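Carboxysome shell vertex protein CcmL (Thermosynechococcus elongatus, PDB 4N8F) probably forms the pentameric vertices of the carboxysome shell, the polyhedral compartment that sequesters RuBisCO. Local coordinates at residues Lys2-Cys7 with Leu27-Glu32; Glu16-Gly21 with Asp71-Ala76. All blocks are in the same frame, centred on the assembly; numbering follows the deposited sequence.

From the N terminus the chain runs out along strand 2-11, and its first residues, 2-7, take up one side of contact 1. It then enters the loop holding 16-21, the first half of contact 2, before returning along strand 24-30, where 27-32 closes contact 1 as an antiparallel pair. Strands 39-45 and 54-59 follow, and a long loop then brings 71-76 back to 16-21, so that the two contacts cross rather than nest. Contact 1 joins neighbouring strands of the main sheet; contact 2 joins two loops on the opposite side of the chain's centre. The contact centres lie about 22 Å apart, and both touch the same neighbour in the pentamer, here the third subunit.

Contact 1 of 2, residues Lys2-Cys7 with Leu27-Glu32; sequences KIARVC and LQYLGE
Arg5 and Gln28 face each other as an antiparallel hydrogen-bonded pair, and their side chains repeat the match. Arg5 N gives its proton to Gln28 O at 2.8 Å, and Gln28 N returns one to Arg5 O at 2.9 Å. Arg5 CG lies between its backbone N and carbonyl carbon (chi1 61°), and the chain, extended to NE, carries the guanidinium alongside the Gln28 amide. Arg5 NH2 reaches Gln28 OE1 at 2.8 Å, the oxygen lying in the guanidinium plane. NE adds a weak bond to OE1, NH1 a salt bridge with Asp52 and NH2 another with Asp88 of the third subunit. An alanine in place of Arg5 would probably leave Gln28 OE1 without these donors and both aspartates without their cationic mate. Small Ala4 suits a close spot, its CB 3.2 Å from Gln28 O. On the buried face that Val6 and Leu27 share, Leu27 CD2 rests 4.0 Å from Val6 CG2. Toward Ile3 and Leu30 the contact becomes more open to solvent: both are partly exposed, and a water donates to Ile3 O and Leu30 O, each at 2.8 Å. Lys2 CB approaches the Tyr29 ring obliquely, but Lys2 NZ leads away to a salt bridge with Glu41 of the second subunit. Strands 2-11 and 24-30 thus pair antiparallel in the beta barrel of the CcmL/EutN family, of the OB clan.

Contact 2 of 2, residues Glu16-Gly21 with Asp71-Ala76; sequences EDTLTG and DKPIDA
Thr18 and Pro73 meet most closely where the loop between strands 14-15 and 24-30 touches the loop before strand 76-81, with Thr18 OG1 3.1 Å from Pro73 CD. The threonine hydroxyl sits between its own backbone N and carbonyl carbon (chi1 49°), which turns OG1 to the proline ring. Thr18 CG2 lies 3.8 Å from Asp71 O. Beside it Leu19 supplies the apolar part: its CD2 lies 3.9 Å from Pro73 CD and equally near Ile74 CG2, the leucine and isoleucine side chains running antiparallel alongside each other. Leucine suits this place because its apolar end, through CD2, reaches both Pro73 and Ile74. Glu16 adds its CG to the proline ring, 4.1 Å from Pro73 CG, and the aliphatic chain of Lys72 passes Thr18 O, with CG 3.5 Å away.

What positions these groups is the shape of each loop. Residues 17-19 form a short 3-10 segment, with Leu19 N bonded to Glu16 O and Thr20 OG1 bonded to Asp17 O at 3.1 Å. Across from it, Pro73 is the centre of an inverse gamma turn, closed by a weak bond from Ile74 N to Lys72 O, a place where the ring's restricted phi fits well. Farther out, Lys72 NZ bonds to Asn68 O, and Glu16 sends its carboxylate to the hydroxyl of Thr46 and the backbone N of Ile67 of the third subunit, whose Ala62 also packs on Pro73. No hydrogen bond links the two loops directly, so van der Waals contact carries their meeting, while the polar ends of Glu16 and Lys72 are committed to partners beyond it.

Contact 1 of 2, residues Lys2-Cys7 with Leu27-Glu32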
loop_
_atom_site.group_PDB
_atom_site.type_symbol
_atom_site.label_atom_id
_atom_site.label_comp_id
_atom_site.label_asym_id
_atom_site.label_seq_id
_atom_site.Cartn_x
_atom_site.Cartn_y
_atom_site.Cartn_z
ATOM N N LYS C 2 -5.564 2.082 -11.102
ATOM C CA LYS C 2 -6.192 3.379 -11.217
ATOM C C LYS C 2 -6.143 3.865 -12.663
ATOM O O LYS C 2 -5.248 3.508 -13.448
ATOM C CB LYS C 2 -5.426 4.379 -10.350
ATOM C CG LYS C 2 -5.366 3.947 -8.920
ATOM C CD LYS C 2 -6.766 3.853 -8.373
ATOM C CE LYS C 2 -6.730 4.050 -6.876
ATOM N NZ LYS C 2 -8.099 3.770 -6.393
ATOM N N ILE C 3 -7.115 4.687 -13.013
ATOM C CA ILE C 3 -7.149 5.350 -14.277
ATOM C C ILE C 3 -6.378 6.666 -14.119
ATOM O O ILE C 3 -6.522 7.374 -13.103
ATOM C CB ILE C 3 -8.595 5.648 -14.657
ATOM C CG1 ILE C 3 -9.366 4.338 -14.834
ATOM C CG2 ILE C 3 -8.644 6.413 -15.969
ATOM C CD1 ILE C 3 -10.829 4.557 -15.016
ATOM N N ALA C 4 -5.575 6.977 -15.112
ATOM C CA ALA C 4 -4.817 8.236 -15.130
ATOM C C ALA C 4 -4.615 8.718 -16.548
ATOM O O ALA C 4 -4.793 7.993 -17.564
ATOM C CB ALA C 4 -3.460 8.078 -14.420
ATOM N N ARG C 5 -4.165 9.963 -16.642
ATOM C CA ARG C 5 -3.748 10.424 -17.907
ATOM C C ARG C 5 -2.261 10.722 -17.901
ATOM O O ARG C 5 -1.731 11.214 -16.907
ATOM C CB ARG C 5 -4.571 11.646 -18.341
ATOM C CG ARG C 5 -4.494 12.880 -17.457
ATOM C CD ARG C 5 -4.955 14.069 -18.330
ATOM N NE ARG C 5 -4.333 15.167 -17.753
ATOM C CZ ARG C 5 -3.327 15.892 -18.194
ATOM N NH1 ARG C 5 -2.849 15.941 -19.447
ATOM N NH2 ARG C 5 -2.900 16.709 -17.282
ATOM N N VAL C 6 -1.626 10.527 -19.052
ATOM C CA VAL C 6 -0.210 10.804 -19.155
ATOM C C VAL C 6 -0.045 12.247 -19.272
ATOM O O VAL C 6 -0.658 12.853 -20.105
ATOM C CB VAL C 6 0.378 10.210 -20.413
ATOM C CG1 VAL C 6 1.842 10.570 -20.543
ATOM C CG2 VAL C 6 0.123 8.733 -20.389
ATOM N N CYS C 7 0.783 12.848 -18.448
ATOM C CA CYS C 7 0.852 14.280 -18.553
ATOM C C CYS C 7 2.207 14.828 -18.578
ATOM O O CYS C 7 2.307 16.022 -18.724
ATOM C CB CYS C 7 0.062 14.970 -17.455
ATOM S SG CYS C 7 0.762 14.760 -15.831
ATOM N N LEU C 27 2.032 10.757 -14.515
ATOM C CA LEU C 27 0.599 10.452 -14.648
ATOM C C LEU C 27 -0.214 11.337 -13.667
ATOM O O LEU C 27 0.173 11.514 -12.514
ATOM C CB LEU C 27 0.362 8.995 -14.308
ATOM C CG LEU C 27 1.221 7.960 -15.064
ATOM C CD1 LEU C 27 0.812 6.524 -14.812
ATOM C CD2 LEU C 27 1.108 8.179 -16.565
ATOM N N GLN C 28 -1.296 11.926 -14.149
ATOM C CA GLN C 28 -2.222 12.585 -13.288
ATOM C C GLN C 28 -3.412 11.633 -13.155
ATOM O O GLN C 28 -3.977 11.218 -14.137
ATOM C CB GLN C 28 -2.695 13.885 -13.889
ATOM C CG GLN C 28 -3.715 14.608 -12.987
ATOM C CD GLN C 28 -4.013 16.013 -13.459
ATOM O OE1 GLN C 28 -3.844 16.329 -14.635
ATOM N NE2 GLN C 28 -4.468 16.862 -12.544
ATOM N N TYR C 29 -3.786 11.329 -11.925
ATOM C CA TYR C 29 -4.942 10.496 -11.678
ATOM C C TYR C 29 -6.242 11.161 -12.135
ATOM O O TYR C 29 -6.381 12.364 -12.005
ATOM C CB TYR C 29 -5.015 10.067 -10.179
ATOM C CG TYR C 29 -3.928 9.074 -9.785
ATOM C CD1 TYR C 29 -2.867 9.460 -8.999
ATOM C CD2 TYR C 29 -3.969 7.741 -10.238
ATOM C CE1 TYR C 29 -1.895 8.573 -8.632
ATOM C CE2 TYR C 29 -3.018 6.849 -9.866
ATOM C CZ TYR C 29 -1.954 7.258 -9.099
ATOM O OH TYR C 29 -0.956 6.365 -8.764
ATOM N N LEU C 30 -7.206 10.323 -12.563
ATOM C CA LEU C 30 -8.520 10.752 -12.969
ATOM C C LEU C 30 -9.581 10.234 -11.980
ATOM O O LEU C 30 -9.614 9.057 -11.643
ATOM C CB LEU C 30 -8.851 10.310 -14.383
ATOM C CG LEU C 30 -7.896 10.821 -15.485
ATOM C CD1 LEU C 30 -8.348 10.263 -16.848
ATOM C CD2 LEU C 30 -7.822 12.322 -15.550
ATOM N N GLY C 31 -10.440 11.137 -11.576
ATOM C CA GLY C 31 -11.502 10.878 -10.586
ATOM C C GLY C 31 -12.824 10.535 -11.224
ATOM O O GLY C 31 -12.908 10.169 -12.383
ATOM N N GLU C 32 -13.892 10.692 -10.452
ATOM C CA GLU C 32 -15.214 10.501 -10.944
ATOM C C GLU C 32 -15.435 11.506 -12.102
ATOM O O GLU C 32 -15.042 12.690 -12.033
ATOM C CB GLU C 32 -16.216 10.730 -9.820
ATOM C CG GLU C 32 -17.620 10.275 -10.140
ATOM C CD GLU C 32 -18.502 10.385 -8.912
ATOM O OE1 GLU C 32 -18.883 11.510 -8.595
ATOM O OE2 GLU C 32 -18.736 9.348 -8.227
HETATM O O HOH W 1 -7.683 7.297 -10.532
#

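Contact 2 of 2, residues Glu16-Gly21 with Asp71-Ala76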
loop_
_atom_site.group_PDB
_atom_site.type_symbol
_atom_site.label_atom_id
_atom_site.label_comp_id
_atom_site.label_asym_id
_atom_site.label_seq_id
_atom_site.Cartn_x
_atom_site.Cartn_y
_atom_site.Cartn_z
ATOM N N GLU C 16 19.668 3.778 -10.218
ATOM C CA GLU C 16 19.961 2.363 -10.119
ATOM C C GLU C 16 20.183 1.821 -11.504
ATOM O O GLU C 16 19.422 2.154 -12.455
ATOM C CB GLU C 16 18.788 1.631 -9.461
ATOM C CG GLU C 16 18.633 1.882 -7.964
ATOM C CD GLU C 16 19.748 1.249 -7.145
ATOM O OE1 GLU C 16 20.014 0.035 -7.305
ATOM O OE2 GLU C 16 20.342 1.958 -6.311
ATOM N N ASP C 17 21.269 1.070 -11.648
ATOM C CA ASP C 17 21.653 0.392 -12.904
ATOM C C ASP C 17 20.521 -0.364 -13.560
ATOM O O ASP C 17 20.477 -0.504 -14.773
ATOM C CB ASP C 17 22.682 -0.688 -12.603
ATOM C CG ASP C 17 24.067 -0.159 -12.433
ATOM O OD1 ASP C 17 24.232 1.037 -12.618
ATOM O OD2 ASP C 17 24.976 -0.945 -12.117
ATOM N N THR C 18 19.653 -0.928 -12.738
ATOM C CA THR C 18 18.541 -1.728 -13.244
ATOM C C THR C 18 17.465 -0.872 -13.956
ATOM O O THR C 18 16.579 -1.394 -14.584
ATOM C CB THR C 18 17.887 -2.461 -12.056
ATOM O OG1 THR C 18 17.642 -1.523 -10.983
ATOM C CG2 THR C 18 18.828 -3.522 -11.543
ATOM N N LEU C 19 17.532 0.444 -13.799
ATOM C CA LEU C 19 16.652 1.361 -14.484
ATOM C C LEU C 19 17.174 1.965 -15.777
ATOM O O LEU C 19 16.503 2.802 -16.338
ATOM C CB LEU C 19 16.241 2.486 -13.550
ATOM C CG LEU C 19 15.654 2.003 -12.240
ATOM C CD1 LEU C 19 15.279 3.198 -11.388
ATOM C CD2 LEU C 19 14.466 1.119 -12.560
ATOM N N THR C 20 18.333 1.524 -16.282
ATOM C CA THR C 20 18.806 1.970 -17.590
ATOM C C THR C 20 17.790 1.762 -18.717
ATOM O O THR C 20 17.217 0.698 -18.838
ATOM C CB THR C 20 20.098 1.218 -17.955
ATOM O OG1 THR C 20 21.098 1.549 -16.971
ATOM C CG2 THR C 20 20.595 1.631 -19.264
ATOM N N GLY C 21 17.546 2.801 -19.507
ATOM C CA GLY C 21 16.532 2.781 -20.578
ATOM C C GLY C 21 15.081 2.792 -20.134
ATOM O O GLY C 21 14.209 2.615 -20.931
ATOM N N ASP C 71 13.870 -7.330 -12.016
ATOM C CA ASP C 71 14.814 -6.878 -10.990
ATOM C C ASP C 71 14.716 -5.397 -10.702
ATOM O O ASP C 71 15.596 -4.837 -10.039
ATOM C CB ASP C 71 16.234 -7.279 -11.418
ATOM C CG ASP C 71 16.447 -8.794 -11.339
ATOM O OD1 ASP C 71 15.823 -9.463 -10.451
ATOM O OD2 ASP C 71 17.256 -9.305 -12.171
ATOM N N LYS C 72 13.699 -4.739 -11.249
ATOM C CA LYS C 72 13.684 -3.301 -11.217
ATOM C C LYS C 72 12.995 -2.803 -9.948
ATOM O O LYS C 72 11.934 -3.303 -9.582
ATOM C CB LYS C 72 13.042 -2.722 -12.473
ATOM C CG LYS C 72 13.695 -3.146 -13.801
ATOM C CD LYS C 72 13.078 -2.282 -14.885
ATOM C CE LYS C 72 13.488 -2.642 -16.322
ATOM N NZ LYS C 72 14.491 -3.709 -16.484
ATOM N N PRO C 73 13.594 -1.837 -9.259
ATOM C CA PRO C 73 13.019 -1.252 -8.037
ATOM C C PRO C 73 11.947 -0.219 -8.325
ATOM O O PRO C 73 12.078 0.952 -7.966
ATOM C CB PRO C 73 14.229 -0.575 -7.361
ATOM C CG PRO C 73 15.187 -0.308 -8.473
ATOM C CD PRO C 73 14.944 -1.324 -9.545
ATOM N N ILE C 74 10.906 -0.653 -9.012
ATOM C CA ILE C 74 9.783 0.215 -9.409
ATOM C C ILE C 74 8.521 -0.269 -8.745
ATOM O O ILE C 74 8.329 -1.498 -8.564
ATOM C CB ILE C 74 9.591 0.282 -10.933
ATOM C CG1 ILE C 74 9.554 -1.138 -11.529
ATOM C CG2 ILE C 74 10.740 1.015 -11.590
ATOM C CD1 ILE C 74 8.978 -1.133 -12.928
ATOM N N ASP C 75 7.670 0.695 -8.389
ATOM C CA ASP C 75 6.441 0.462 -7.682
ATOM C C ASP C 75 5.211 1.026 -8.434
ATOM O O ASP C 75 4.149 1.115 -7.916
ATOM C CB ASP C 75 6.556 1.032 -6.282
ATOM C CG ASP C 75 6.577 2.518 -6.231
ATOM O OD1 ASP C 75 6.706 3.186 -7.287
ATOM O OD2 ASP C 75 6.441 3.049 -5.072
ATOM N N ALA C 76 5.393 1.446 -9.669
ATOM C CA ALA C 76 4.282 1.938 -10.504
ATOM C C ALA C 76 4.632 1.710 -11.970
ATOM O O ALA C 76 5.763 2.033 -12.415
ATOM C CB ALA C 76 4.043 3.382 -10.257
#